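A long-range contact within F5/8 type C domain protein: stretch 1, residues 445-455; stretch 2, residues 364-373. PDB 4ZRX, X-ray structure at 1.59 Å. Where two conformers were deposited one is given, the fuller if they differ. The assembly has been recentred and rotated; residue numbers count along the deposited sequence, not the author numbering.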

# COMPACT_ATOMS: atom_id res chain seq x y z
N GLU A 445 4.41 -28.24 4.23
CA GLU A 445 3.91 -28.67 2.92
C GLU A 445 4.66 -27.92 1.84
O GLU A 445 4.84 -26.74 1.97
CB GLU A 445 2.43 -28.34 2.77
CG GLU A 445 1.45 -29.12 3.67
CD GLU A 445 0.03 -28.60 3.49
OE1 GLU A 445 -0.36 -28.24 2.33
OE2 GLU A 445 -0.68 -28.46 4.51
N CYS A 446 4.99 -28.61 0.76
CA CYS A 446 5.58 -27.93 -0.40
C CYS A 446 5.35 -28.72 -1.64
O CYS A 446 5.02 -29.94 -1.56
CB CYS A 446 7.03 -27.64 -0.19
SG CYS A 446 8.10 -29.12 0.10
N ARG A 447 5.52 -28.06 -2.77
CA ARG A 447 5.49 -28.68 -4.06
C ARG A 447 6.87 -29.18 -4.39
O ARG A 447 7.84 -28.42 -4.32
CB ARG A 447 5.02 -27.67 -5.11
CG ARG A 447 3.64 -27.11 -4.72
CD ARG A 447 3.20 -25.99 -5.68
NE ARG A 447 1.85 -25.57 -5.33
CZ ARG A 447 1.10 -24.71 -6.00
NH1 ARG A 447 1.54 -24.10 -7.11
NH2 ARG A 447 -0.11 -24.45 -5.54
N LEU A 448 6.97 -30.46 -4.81
CA LEU A 448 8.29 -31.06 -5.07
C LEU A 448 9.23 -30.79 -3.88
O LEU A 448 8.80 -30.98 -2.77
CB LEU A 448 8.89 -30.57 -6.35
CG LEU A 448 8.13 -30.83 -7.65
CD1 LEU A 448 8.96 -30.43 -8.89
CD2 LEU A 448 7.68 -32.29 -7.78
N THR A 449 10.51 -30.43 -4.12
CA THR A 449 11.44 -30.08 -3.07
C THR A 449 11.55 -28.57 -2.94
O THR A 449 11.83 -27.91 -3.93
CB THR A 449 12.80 -30.72 -3.38
OG1 THR A 449 12.63 -32.14 -3.43
CG2 THR A 449 13.82 -30.43 -2.30
N ALA A 450 11.35 -28.03 -1.73
CA ALA A 450 11.50 -26.61 -1.47
C ALA A 450 12.96 -26.24 -1.31
O ALA A 450 13.72 -27.03 -0.77
CB ALA A 450 10.78 -26.23 -0.19
N TYR A 451 13.31 -25.06 -1.77
CA TYR A 451 14.66 -24.50 -1.66
C TYR A 451 14.61 -23.18 -0.88
O TYR A 451 14.15 -22.17 -1.40
CB TYR A 451 15.23 -24.26 -3.05
CG TYR A 451 15.29 -25.52 -3.85
CD1 TYR A 451 16.01 -26.61 -3.41
CD2 TYR A 451 14.63 -25.63 -5.06
CE1 TYR A 451 16.04 -27.79 -4.17
CE2 TYR A 451 14.66 -26.79 -5.80
CZ TYR A 451 15.36 -27.85 -5.35
OH TYR A 451 15.36 -29.02 -6.10
N VAL A 452 14.95 -23.22 0.39
CA VAL A 452 14.98 -22.05 1.24
C VAL A 452 16.36 -21.47 1.21
O VAL A 452 17.33 -22.14 1.61
CB VAL A 452 14.57 -22.40 2.68
CG1 VAL A 452 14.75 -21.22 3.59
CG2 VAL A 452 13.14 -22.88 2.72
N SER A 453 16.48 -20.24 0.74
CA SER A 453 17.77 -19.60 0.54
C SER A 453 18.20 -18.67 1.64
O SER A 453 19.41 -18.37 1.79
CB SER A 453 17.80 -18.86 -0.79
OG SER A 453 16.70 -17.99 -0.88
N GLN A 454 17.27 -18.18 2.41
CA GLN A 454 17.65 -17.37 3.58
C GLN A 454 16.61 -17.42 4.67
O GLN A 454 15.40 -17.35 4.42
CB GLN A 454 17.91 -15.92 3.22
CG GLN A 454 18.46 -15.12 4.44
CD GLN A 454 18.97 -13.71 4.17
OE1 GLN A 454 19.80 -13.23 4.92
NE2 GLN A 454 18.46 -13.03 3.16
N VAL A 455 17.12 -17.44 5.90
CA VAL A 455 16.35 -17.14 7.07
C VAL A 455 17.10 -16.09 7.85
O VAL A 455 18.33 -16.22 8.09
CB VAL A 455 16.21 -18.43 7.94
CG1 VAL A 455 15.48 -18.16 9.27
CG2 VAL A 455 15.42 -19.48 7.16
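Stretch 2, residues 364-373: GRKYWSTTSG

Stretch 2 lies alongside stretch 1 as an antiparallel β-strand neighbour, held mainly by backbone hydrogen bonds and continued at both ends by contacts from the loop residues of stretch 2, with 800 Å² buried between the two, both sides summed. The direction follows from the axes: strand 368-370 and strand 450-455 approach to 4.8 Å, and their N-to-C directions make an angle of 159°, close to fully antiparallel.

The register is fixed by three bridges. Ala-450 pairs with Thr-370 through two hydrogen bonds, Ala-450 N to Thr-370 O at 2.8 Å and Thr-370 N to Ala-450 O at 2.9 Å. Val-452 pairs with Trp-368 in the same way, Val-452 N to Trp-368 O at 2.8 Å and Trp-368 N to Val-452 O at 2.9 Å. Between them Tyr-451 faces Ser-369 as a non-hydrogen-bonded pair, with their CA atoms 4.7 Å apart; here CA-H groups approach carbonyls instead, Tyr-451 CA to Trp-368 O at 3.4 Å and Ser-369 CA to Ala-450 O at 3.3 Å.

Side chains alternate accordingly. Ala-450, Val-452, Trp-368 and Thr-370 share one face of the sheet, where Val-452 CB packs 3.7 Å from Trp-368 CE3. Tyr-451 and Ser-369 occupy the other, with Ser-369 OG 3.4 Å from Tyr-451 CD1, at the edge of the ring. Tyr-367, in the loop before the strand, has a t chi1 (-167°) and brings its OH to 3.4 Å from Tyr-451 CB. The two tyrosine rings lie with planes at 27° but slid apart, centroids separated by 5.9 Å, so they barely overlap.

Towards the start of stretch 2 the ladder is interrupted. Arg-365, at phi/psi -99/18, departs from extended geometry, and Ser-453, at -98/-22, does likewise on the opposing strand. A water spans this break, donating to both Arg-365 O and Ser-453 O, each 2.7 Å from the water oxygen. Direct pairing resumes with Val-455 N to Gly-364 O at 3.0 Å. The approach is tight: Gly-364 CA is 3.3 Å from Val-455 O, and an ideal CB on Gly-364 would fall 2.1 Å from Val-455 O, a clash.

From Thr-370 onward the contacts change character. Thr-449 CG2 contacts Thr-370 O at 3.5 Å, while Thr-449 OG1 is 3.6 Å from Thr-371 CG2. The chain of stretch 1 then loops through Arg-447, which makes no contact, and Cys-446 N donates to Ser-372 OG at 3.1 Å, a side-chain acceptor replacing the backbone carbonyls of the ladder.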

# COMPACT_ATOMS: atom_id res chain seq x y z
N GLY A 364 22.49 -17.91 8.25
CA GLY A 364 21.14 -17.93 7.70
C GLY A 364 21.04 -18.12 6.18
O GLY A 364 19.94 -18.35 5.67
N ARG A 365 22.16 -18.08 5.46
CA ARG A 365 22.20 -18.38 4.04
C ARG A 365 22.65 -19.75 3.66
O ARG A 365 22.98 -19.99 2.50
CB ARG A 365 23.10 -17.41 3.32
CG ARG A 365 22.69 -16.04 3.43
CD ARG A 365 23.45 -15.23 2.38
NE ARG A 365 23.09 -13.82 2.33
CZ ARG A 365 23.66 -12.84 3.03
NH1 ARG A 365 24.63 -13.08 3.90
NH2 ARG A 365 23.22 -11.59 2.84
N LYS A 366 22.61 -20.68 4.61
CA LYS A 366 22.81 -22.04 4.34
C LYS A 366 21.65 -22.48 3.51
O LYS A 366 20.52 -22.59 4.06
CB LYS A 366 22.88 -22.85 5.65
CG LYS A 366 23.11 -24.33 5.47
CD LYS A 366 23.37 -25.02 6.82
CE LYS A 366 23.72 -26.51 6.63
NZ LYS A 366 24.17 -27.16 7.92
N TYR A 367 21.90 -22.79 2.24
CA TYR A 367 20.84 -23.16 1.32
C TYR A 367 20.25 -24.49 1.80
O TYR A 367 20.99 -25.46 2.11
CB TYR A 367 21.41 -23.24 -0.08
CG TYR A 367 20.46 -23.31 -1.25
CD1 TYR A 367 19.95 -24.54 -1.70
CD2 TYR A 367 20.15 -22.18 -1.99
CE1 TYR A 367 19.14 -24.62 -2.87
CE2 TYR A 367 19.34 -22.25 -3.13
CZ TYR A 367 18.84 -23.46 -3.55
OH TYR A 367 18.11 -23.54 -4.67
N TRP A 368 18.94 -24.56 1.85
CA TRP A 368 18.24 -25.68 2.47
C TRP A 368 17.26 -26.29 1.50
O TRP A 368 16.34 -25.60 1.05
CB TRP A 368 17.56 -25.19 3.75
CG TRP A 368 16.74 -26.22 4.40
CD1 TRP A 368 16.98 -27.59 4.45
CD2 TRP A 368 15.58 -25.99 5.14
NE1 TRP A 368 16.00 -28.20 5.18
CE2 TRP A 368 15.13 -27.24 5.62
CE3 TRP A 368 14.88 -24.84 5.49
CZ2 TRP A 368 13.97 -27.37 6.37
CZ3 TRP A 368 13.72 -24.97 6.25
CH2 TRP A 368 13.31 -26.23 6.70
N SER A 369 17.51 -27.55 1.13
CA SER A 369 16.63 -28.27 0.25
C SER A 369 15.81 -29.26 1.08
O SER A 369 16.41 -30.11 1.78
CB SER A 369 17.43 -29.04 -0.77
OG SER A 369 18.29 -28.19 -1.49
N THR A 370 14.50 -29.24 0.98
CA THR A 370 13.67 -30.09 1.82
C THR A 370 12.37 -30.46 1.21
O THR A 370 11.81 -29.73 0.43
CB THR A 370 13.42 -29.42 3.24
OG1 THR A 370 12.85 -30.38 4.15
CG2 THR A 370 12.54 -28.25 3.14
N THR A 371 11.81 -31.58 1.65
CA THR A 371 10.44 -31.91 1.33
C THR A 371 9.59 -31.74 2.55
O THR A 371 10.06 -31.27 3.59
CB THR A 371 10.34 -33.38 0.84
OG1 THR A 371 10.83 -34.25 1.87
CG2 THR A 371 11.19 -33.56 -0.40
N SER A 372 8.30 -32.05 2.41
CA SER A 372 7.34 -31.78 3.46
C SER A 372 7.73 -32.49 4.75
O SER A 372 8.09 -33.66 4.75
CB SER A 372 5.92 -32.22 3.00
OG SER A 372 5.51 -31.49 1.86
N GLY A 373 7.62 -31.77 5.86
CA GLY A 373 8.00 -32.26 7.18
C GLY A 373 9.44 -31.92 7.59
O GLY A 373 9.88 -32.16 8.74
O HOH W 1 21.43 -19.42 0.34